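Local coordinates for hypothetical protein Atu1826 (Agrobacterium tumefaciens, PDB 2I3D) that is of unknown function but is probably a hydrolase with the alpha/beta hydrolase fold, related in sequence to the X-Pro dipeptidyl-peptidase (S15) family, at residues 53-58 with 66-71; 26-31 with 81-86; 72-77 with 220-225. One frame throughout, in Å; residues are numbered along the deposited sequence.

Interaction 1: residues 53-58 with 66-71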
# COMPACT_ATOMS: atom_id res chain seq x y z
N LEU B 53 -5.74 9.77 -7.55
CA LEU B 53 -4.32 9.99 -7.84
C LEU B 53 -3.42 9.44 -6.74
O LEU B 53 -3.69 9.65 -5.56
CB LEU B 53 -4.05 11.49 -8.08
CG LEU B 53 -4.91 12.08 -9.21
CD1 LEU B 53 -4.80 13.61 -9.29
CD2 LEU B 53 -4.56 11.38 -10.55
N HIS B 54 -2.37 8.71 -7.12
CA HIS B 54 -1.56 7.96 -6.14
C HIS B 54 -0.29 8.69 -5.65
O HIS B 54 0.09 9.75 -6.20
CB HIS B 54 -1.25 6.55 -6.72
CG HIS B 54 -0.27 6.56 -7.86
ND1 HIS B 54 1.08 6.80 -7.69
CD2 HIS B 54 -0.44 6.26 -9.17
CE1 HIS B 54 1.70 6.67 -8.85
NE2 HIS B 54 0.81 6.34 -9.77
N PRO B 55 0.37 8.16 -4.59
CA PRO B 55 1.62 8.75 -4.10
C PRO B 55 2.83 8.66 -5.01
O PRO B 55 2.82 7.95 -6.04
CB PRO B 55 1.93 7.95 -2.81
CG PRO B 55 0.56 7.46 -2.36
CD PRO B 55 -0.15 7.12 -3.68
N HIS B 56 3.88 9.35 -4.58
CA HIS B 56 5.17 9.29 -5.29
C HIS B 56 5.74 7.85 -5.19
O HIS B 56 5.53 7.17 -4.18
CB HIS B 56 6.13 10.25 -4.61
CG HIS B 56 7.36 10.54 -5.40
ND1 HIS B 56 8.43 9.67 -5.45
CD2 HIS B 56 7.72 11.64 -6.10
CE1 HIS B 56 9.39 10.22 -6.18
NE2 HIS B 56 8.98 11.41 -6.59
N PRO B 57 6.46 7.40 -6.23
CA PRO B 57 7.08 6.06 -6.09
C PRO B 57 8.07 5.89 -4.92
O PRO B 57 8.31 4.74 -4.47
CB PRO B 57 7.78 5.84 -7.43
CG PRO B 57 7.92 7.22 -8.06
CD PRO B 57 6.68 8.00 -7.56
N GLN B 58 8.62 6.98 -4.39
CA GLN B 58 9.54 6.83 -3.26
C GLN B 58 8.80 6.28 -2.02
O GLN B 58 9.43 5.67 -1.12
CB GLN B 58 10.26 8.13 -2.94
CG GLN B 58 9.44 9.15 -2.14
CD GLN B 58 10.12 10.50 -2.05
OE1 GLN B 58 11.36 10.58 -2.16
NE2 GLN B 58 9.34 11.58 -1.87
N GLN B 66 -3.49 0.53 -1.13
CA GLN B 66 -4.81 0.25 -0.51
C GLN B 66 -5.67 1.50 -0.36
O GLN B 66 -6.85 1.47 -0.59
CB GLN B 66 -4.68 -0.46 0.84
CG GLN B 66 -3.84 -1.78 0.79
CD GLN B 66 -4.29 -2.78 -0.33
OE1 GLN B 66 -5.42 -2.73 -0.85
NE2 GLN B 66 -3.40 -3.69 -0.67
N ILE B 67 -5.04 2.59 0.07
CA ILE B 67 -5.80 3.86 0.26
C ILE B 67 -6.34 4.36 -1.10
O ILE B 67 -7.50 4.76 -1.21
CB ILE B 67 -4.93 4.92 0.96
CG1 ILE B 67 -4.68 4.51 2.42
CG2 ILE B 67 -5.58 6.31 0.88
CD1 ILE B 67 -3.65 5.39 3.11
N VAL B 68 -5.50 4.28 -2.14
CA VAL B 68 -5.94 4.64 -3.49
C VAL B 68 -7.13 3.77 -3.96
O VAL B 68 -8.17 4.27 -4.45
CB VAL B 68 -4.77 4.59 -4.49
CG1 VAL B 68 -5.32 4.87 -5.89
CG2 VAL B 68 -3.63 5.62 -4.08
N TYR B 69 -6.99 2.45 -3.79
CA TYR B 69 -8.07 1.50 -4.11
C TYR B 69 -9.35 1.80 -3.32
O TYR B 69 -10.43 1.89 -3.91
CB TYR B 69 -7.62 0.04 -3.86
CG TYR B 69 -8.78 -0.87 -4.15
CD1 TYR B 69 -9.14 -1.15 -5.47
CD2 TYR B 69 -9.59 -1.34 -3.12
CE1 TYR B 69 -10.23 -1.92 -5.74
CE2 TYR B 69 -10.71 -2.13 -3.40
CZ TYR B 69 -11.01 -2.40 -4.72
OH TYR B 69 -12.10 -3.16 -5.05
N GLN B 70 -9.22 1.97 -2.00
CA GLN B 70 -10.40 2.29 -1.18
C GLN B 70 -11.07 3.61 -1.59
O GLN B 70 -12.30 3.69 -1.58
CB GLN B 70 -10.02 2.33 0.28
CG GLN B 70 -9.66 0.92 0.80
CD GLN B 70 -10.85 0.03 0.89
OE1 GLN B 70 -11.97 0.47 1.29
NE2 GLN B 70 -10.67 -1.22 0.46
N LEU B 71 -10.29 4.63 -1.95
CA LEU B 71 -10.91 5.85 -2.43
C LEU B 71 -11.69 5.57 -3.72
O LEU B 71 -12.82 6.01 -3.89
CB LEU B 71 -9.86 6.95 -2.69
CG LEU B 71 -9.25 7.58 -1.42
CD1 LEU B 71 -7.93 8.29 -1.71
CD2 LEU B 71 -10.29 8.56 -0.74

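Interaction 2: residues 26-31 with 81-86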
# COMPACT_ATOMS: atom_id res chain seq x y z
N VAL B 26 -7.75 -0.71 -18.41
CA VAL B 26 -7.72 0.18 -19.58
C VAL B 26 -6.30 0.70 -19.82
O VAL B 26 -5.45 0.74 -18.91
CB VAL B 26 -8.69 1.39 -19.45
CG1 VAL B 26 -10.12 0.91 -19.40
CG2 VAL B 26 -8.33 2.32 -18.22
N ILE B 27 -6.03 1.02 -21.09
CA ILE B 27 -4.81 1.72 -21.50
C ILE B 27 -5.30 2.92 -22.28
O ILE B 27 -6.20 2.79 -23.14
CB ILE B 27 -3.88 0.83 -22.39
CG1 ILE B 27 -3.13 -0.22 -21.55
CG2 ILE B 27 -2.89 1.68 -23.15
CD1 ILE B 27 -2.37 -1.27 -22.38
N PHE B 28 -4.77 4.09 -21.99
CA PHE B 28 -5.11 5.28 -22.78
C PHE B 28 -3.83 6.08 -23.01
O PHE B 28 -2.78 5.77 -22.44
CB PHE B 28 -6.22 6.12 -22.12
CG PHE B 28 -5.90 6.56 -20.71
CD1 PHE B 28 -5.34 7.81 -20.47
CD2 PHE B 28 -6.16 5.70 -19.62
CE1 PHE B 28 -5.04 8.23 -19.13
CE2 PHE B 28 -5.86 6.09 -18.32
CZ PHE B 28 -5.30 7.34 -18.07
N ASN B 29 -3.91 7.10 -23.86
CA ASN B 29 -2.71 7.82 -24.25
C ASN B 29 -2.50 9.04 -23.40
O ASN B 29 -3.41 9.85 -23.23
CB ASN B 29 -2.78 8.23 -25.73
CG ASN B 29 -2.67 7.03 -26.66
OD1 ASN B 29 -2.02 6.01 -26.35
ND2 ASN B 29 -3.32 7.14 -27.82
N GLY B 30 -1.30 9.15 -22.84
CA GLY B 30 -0.89 10.40 -22.22
C GLY B 30 0.21 11.05 -23.05
O GLY B 30 0.65 10.48 -24.06
N PRO B 31 0.67 12.23 -22.62
CA PRO B 31 1.75 12.93 -23.30
C PRO B 31 3.06 12.14 -23.39
O PRO B 31 3.86 12.36 -24.31
CB PRO B 31 1.94 14.19 -22.45
CG PRO B 31 0.62 14.39 -21.81
CD PRO B 31 0.14 13.01 -21.49
N THR B 81 -18.72 7.67 -12.09
CA THR B 81 -17.82 7.06 -13.08
C THR B 81 -16.42 7.30 -12.54
O THR B 81 -16.04 8.45 -12.29
CB THR B 81 -18.00 7.73 -14.45
OG1 THR B 81 -19.26 7.31 -14.99
CG2 THR B 81 -16.85 7.38 -15.42
N THR B 82 -15.64 6.24 -12.38
CA THR B 82 -14.42 6.35 -11.55
C THR B 82 -13.21 5.82 -12.29
O THR B 82 -13.28 4.75 -12.90
CB THR B 82 -14.58 5.63 -10.13
OG1 THR B 82 -15.84 5.98 -9.56
CG2 THR B 82 -13.47 6.03 -9.17
N LEU B 83 -12.10 6.56 -12.21
CA LEU B 83 -10.84 6.12 -12.83
C LEU B 83 -9.70 6.31 -11.83
O LEU B 83 -9.59 7.39 -11.28
CB LEU B 83 -10.54 6.95 -14.08
CG LEU B 83 -9.21 6.68 -14.78
CD1 LEU B 83 -9.22 5.30 -15.48
CD2 LEU B 83 -8.91 7.78 -15.75
N ARG B 84 -8.91 5.27 -11.57
CA ARG B 84 -7.58 5.45 -11.00
C ARG B 84 -6.58 5.02 -12.07
O ARG B 84 -6.89 4.21 -12.94
CB ARG B 84 -7.37 4.64 -9.71
CG ARG B 84 -7.60 3.10 -9.87
CD ARG B 84 -7.55 2.42 -8.48
NE ARG B 84 -7.24 0.99 -8.56
CZ ARG B 84 -8.14 0.04 -8.84
NH1 ARG B 84 -9.41 0.34 -9.08
NH2 ARG B 84 -7.74 -1.22 -8.88
N PHE B 85 -5.39 5.58 -12.02
CA PHE B 85 -4.37 5.19 -13.02
C PHE B 85 -2.96 5.40 -12.49
O PHE B 85 -2.74 6.12 -11.53
CB PHE B 85 -4.57 6.02 -14.31
CG PHE B 85 -4.15 7.47 -14.18
CD1 PHE B 85 -2.87 7.87 -14.57
CD2 PHE B 85 -5.03 8.42 -13.62
CE1 PHE B 85 -2.45 9.19 -14.41
CE2 PHE B 85 -4.60 9.76 -13.46
CZ PHE B 85 -3.32 10.13 -13.86
N ASN B 86 -1.99 4.75 -13.16
CA ASN B 86 -0.60 4.87 -12.80
C ASN B 86 0.01 6.05 -13.52
O ASN B 86 -0.13 6.17 -14.75
CB ASN B 86 0.15 3.59 -13.16
CG ASN B 86 0.02 2.54 -12.08
OD1 ASN B 86 -0.23 2.85 -10.90
ND2 ASN B 86 0.22 1.27 -12.47

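Interaction 3: residues 72-77 with 220-225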
# COMPACT_ATOMS: atom_id res chain seq x y z
N PHE B 72 -11.03 4.86 -4.66
CA PHE B 72 -11.71 4.44 -5.87
C PHE B 72 -13.04 3.73 -5.54
O PHE B 72 -14.11 4.08 -6.09
CB PHE B 72 -10.77 3.52 -6.65
CG PHE B 72 -11.35 2.99 -7.92
CD1 PHE B 72 -11.00 3.56 -9.15
CD2 PHE B 72 -12.19 1.86 -7.91
CE1 PHE B 72 -11.50 3.03 -10.36
CE2 PHE B 72 -12.69 1.32 -9.10
CZ PHE B 72 -12.35 1.91 -10.34
N TYR B 73 -12.98 2.74 -4.65
CA TYR B 73 -14.18 1.97 -4.31
C TYR B 73 -15.28 2.84 -3.67
O TYR B 73 -16.46 2.65 -3.97
CB TYR B 73 -13.78 0.84 -3.37
CG TYR B 73 -14.86 -0.17 -3.12
CD1 TYR B 73 -15.31 -1.03 -4.13
CD2 TYR B 73 -15.43 -0.27 -1.86
CE1 TYR B 73 -16.32 -1.97 -3.88
CE2 TYR B 73 -16.44 -1.19 -1.60
CZ TYR B 73 -16.88 -2.02 -2.61
OH TYR B 73 -17.86 -2.93 -2.28
N LEU B 74 -14.91 3.82 -2.83
CA LEU B 74 -15.87 4.77 -2.26
C LEU B 74 -16.68 5.50 -3.34
O LEU B 74 -17.93 5.55 -3.30
CB LEU B 74 -15.12 5.79 -1.40
CG LEU B 74 -16.02 6.92 -0.86
CD1 LEU B 74 -17.26 6.34 -0.13
CD2 LEU B 74 -15.14 7.78 0.11
N PHE B 75 -15.97 6.10 -4.29
CA PHE B 75 -16.68 6.83 -5.34
C PHE B 75 -17.52 5.89 -6.21
O PHE B 75 -18.65 6.23 -6.58
CB PHE B 75 -15.71 7.66 -6.16
CG PHE B 75 -15.24 8.90 -5.43
CD1 PHE B 75 -16.01 10.09 -5.45
CD2 PHE B 75 -14.05 8.87 -4.65
CE1 PHE B 75 -15.56 11.25 -4.75
CE2 PHE B 75 -13.59 10.03 -3.94
CZ PHE B 75 -14.36 11.22 -3.97
N GLN B 76 -16.96 4.73 -6.50
CA GLN B 76 -17.65 3.68 -7.28
C GLN B 76 -19.00 3.39 -6.65
O GLN B 76 -20.06 3.42 -7.29
CB GLN B 76 -16.81 2.37 -7.26
CG GLN B 76 -17.48 1.22 -8.05
CD GLN B 76 -16.63 -0.03 -8.21
OE1 GLN B 76 -15.44 -0.07 -7.87
NE2 GLN B 76 -17.24 -1.07 -8.76
N LYS B 77 -18.95 3.07 -5.36
CA LYS B 77 -20.15 2.69 -4.63
C LYS B 77 -21.18 3.82 -4.56
O LYS B 77 -22.36 3.53 -4.37
CB LYS B 77 -19.84 2.28 -3.19
CG LYS B 77 -19.07 1.00 -3.00
CD LYS B 77 -18.93 0.76 -1.45
CE LYS B 77 -18.12 1.91 -0.79
NZ LYS B 77 -18.48 2.30 0.63
N GLU B 220 -10.28 3.98 9.79
CA GLU B 220 -10.69 5.25 10.38
C GLU B 220 -10.69 6.33 9.28
O GLU B 220 -11.66 7.12 9.12
CB GLU B 220 -9.78 5.66 11.55
CG GLU B 220 -10.25 6.97 12.15
CD GLU B 220 -9.57 7.34 13.49
OE1 GLU B 220 -8.79 6.51 14.04
OE2 GLU B 220 -9.89 8.44 14.00
N LEU B 221 -9.58 6.37 8.54
CA LEU B 221 -9.46 7.30 7.39
C LEU B 221 -10.63 7.14 6.42
O LEU B 221 -11.29 8.11 6.04
CB LEU B 221 -8.14 7.03 6.65
CG LEU B 221 -7.97 7.73 5.30
CD1 LEU B 221 -7.92 9.26 5.46
CD2 LEU B 221 -6.71 7.15 4.57
N MSE B 222 -10.92 5.90 6.02
CA MSE B 222 -11.91 5.68 4.97
C MSE B 222 -13.33 6.01 5.48
O MSE B 222 -14.17 6.48 4.71
CB MSE B 222 -11.82 4.26 4.41
CG MSE B 222 -10.53 4.01 3.61
SE MSE B 222 -10.12 5.48 2.32
CE MSE B 222 -11.72 5.42 1.44
N GLY B 223 -13.59 5.76 6.76
CA GLY B 223 -14.86 6.18 7.39
C GLY B 223 -15.07 7.67 7.32
O GLY B 223 -16.17 8.15 7.05
N GLU B 224 -14.01 8.42 7.56
CA GLU B 224 -14.09 9.89 7.49
C GLU B 224 -14.31 10.34 6.05
O GLU B 224 -15.13 11.23 5.81
CB GLU B 224 -12.82 10.53 8.05
CG GLU B 224 -12.64 10.30 9.59
CD GLU B 224 -13.50 11.19 10.47
OE1 GLU B 224 -14.28 12.04 9.98
OE2 GLU B 224 -13.36 11.05 11.71
N CYS B 225 -13.58 9.73 5.10
CA CYS B 225 -13.82 10.03 3.67
C CYS B 225 -15.28 9.71 3.23
O CYS B 225 -15.92 10.50 2.56
CB CYS B 225 -12.83 9.27 2.80
SG CYS B 225 -11.13 9.87 3.06

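Interaction 1: residues 53-58 with 66-71
V68, on the first turn of helix 66-77, packs one methyl group against the backbone and side-chain bases of H54 and P55. The contact belongs to the beta-alpha-beta crossover of an alpha/beta hydrolase fold, in which strand 49-53 runs through a loop into helix 66-77 and then into the parallel neighbour strand 81-85. CG2 of V68 does all the touching. It lies 3.7 Å from both CA and CB of H54, and 3.8 Å from CD of P55, at the corner of the pyrrolidine ring next to N. The carbonyl O of L53 is more distant, 4.3 Å from V68 CG2, so the methyl group rests on the chain where it leaves the strand. The torsion of V68 explains this: CG1 stands anti to the backbone N (chi1 176°), which sets CG2 anti to the carbonyl carbon and directs it at the loop.

L53 turns its own side chain away from the helix, onto V126 and F85, while its backbone is bonded to A127 and Y129 of strand 124-129. P55 also rests on Y129, close to residues that would form a Ser-His-Asp triad, as expected for the loop after this strand in such hydrolases. At the start of the helix, V68 N is bonded to N65 OD1.

H54 offers V68 only its base, because its imidazole leads away and is held at both nitrogens. NE2 takes the backbone N-H of F87. On the other side of the ring, ND1 donates to P55 O at 2.7 Å, approaching a lone pair in the carbonyl plane, with the oxygen only 11° out of the imidazole plane.

Interaction 2: residues 26-31 with 81-86
Strands 26-30 and 81-85 run at 77° to each other and come no closer than 9.6 Å between axes, since strand 33-40 lies between them in the sheet; the nearest CA atoms, of V26 and F85, are 8.9 Å apart. The two strands therefore meet through side chains alone, all apolar, where the twisted edge of the sheet curls over.

F28 is the centre of the contact. Its CG sits between the backbone N and the carbonyl carbon (chi1 56°), and from there the ring reaches across strand 33-40 to strand 81-85. CZ, the far corner of the ring, is 4.1 Å from CB of F85, which lies at the rim of the F28 ring close to its plane. The two phenyl groups form an offset edge-to-face pair, the edge of F28 toward the face of F85, with centroids 6.0 Å apart and planes at 71°. L83 adds a branch from the neighbouring position on this face of its strand: CD2 approaches the same CZ of F28 to 4.3 Å. The other branch serves V26, whose CG2 is 4.1 Å from L83 CD1, the two side chains crossing obliquely. CG of L83 is anti to the backbone N, extending the fork from the strand, with one methyl on each partner.

This apolar layer is closed by helix 101-117: W113 stacks on the F28 ring, V114 touches L83 and A110 touches F85. Strand 33-40 ties the edge strand to the sheet, with V26 bonded to G37 and F28 to L35. R84 points to the other side of the sheet, where it makes a cation-pi contact with F72 of helix 66-77.

Interaction 3: residues 72-77 with 220-225
L74 of helix 66-77 presses a single methyl group against the backbone of helix 218-233 at C225, in a contact that is apolar packing. CD2 of L74 lies 3.7 Å from both C and O of the C225 peptide group and 3.8 Å from its CB, so the leucine touches main chain and side-chain base together. With CG anti to the backbone N (chi1 175°), L74 extends from its helix far enough to bridge the gap, although the nearest CA atoms, of L74 and C225, are 8.2 Å apart.

M222, a selenomethionine, adds a looser contact: its methyl CE is 4.4 Å from L74 CD2. The side chain is folded at every bond (chi3 -55°) and also lies on Q70 and L71, one turn earlier on the helix it faces.

In the alpha/beta hydrolase fold these two helices, one early and one close to the C-terminus, lie side by side on the same face of the central sheet. M150 of strand 146-152 touches both L74 and C225, and so closes the interface on the sheet side. L221 touches I152 and L207, while F75 rests on A50 and I52.

Electrostatic links are peripheral and weak: K77 NZ forms a long ion pair with E226 OE2 between the two helices, and E224 OE2 pairs weakly with R205 NE of strand 202-207.

How the interactions relate
Helix 66-77 is shared by interactions 1 and 3: its first half takes part in interaction 1 and its second half in interaction 3, whose centres are 13 Å apart, and CE of M222 reaches back to within 3.5 Å of Q70 O. Interaction 2 lies 14 Å from the centre of interaction 1 and 20 Å from that of interaction 3. Strand 81-85 mediates: T82 CG2 approaches F72 CD1 to 3.5 Å, and F85 O is 3.3 Å from H54 CD2. Interaction 1 is the one beside the probable catalytic centre, where P55 touches residues of the putative triad; interaction 3 joins two helices on one face of the sheet, while the side chains of interaction 2 lie on the other, under helix 101-117.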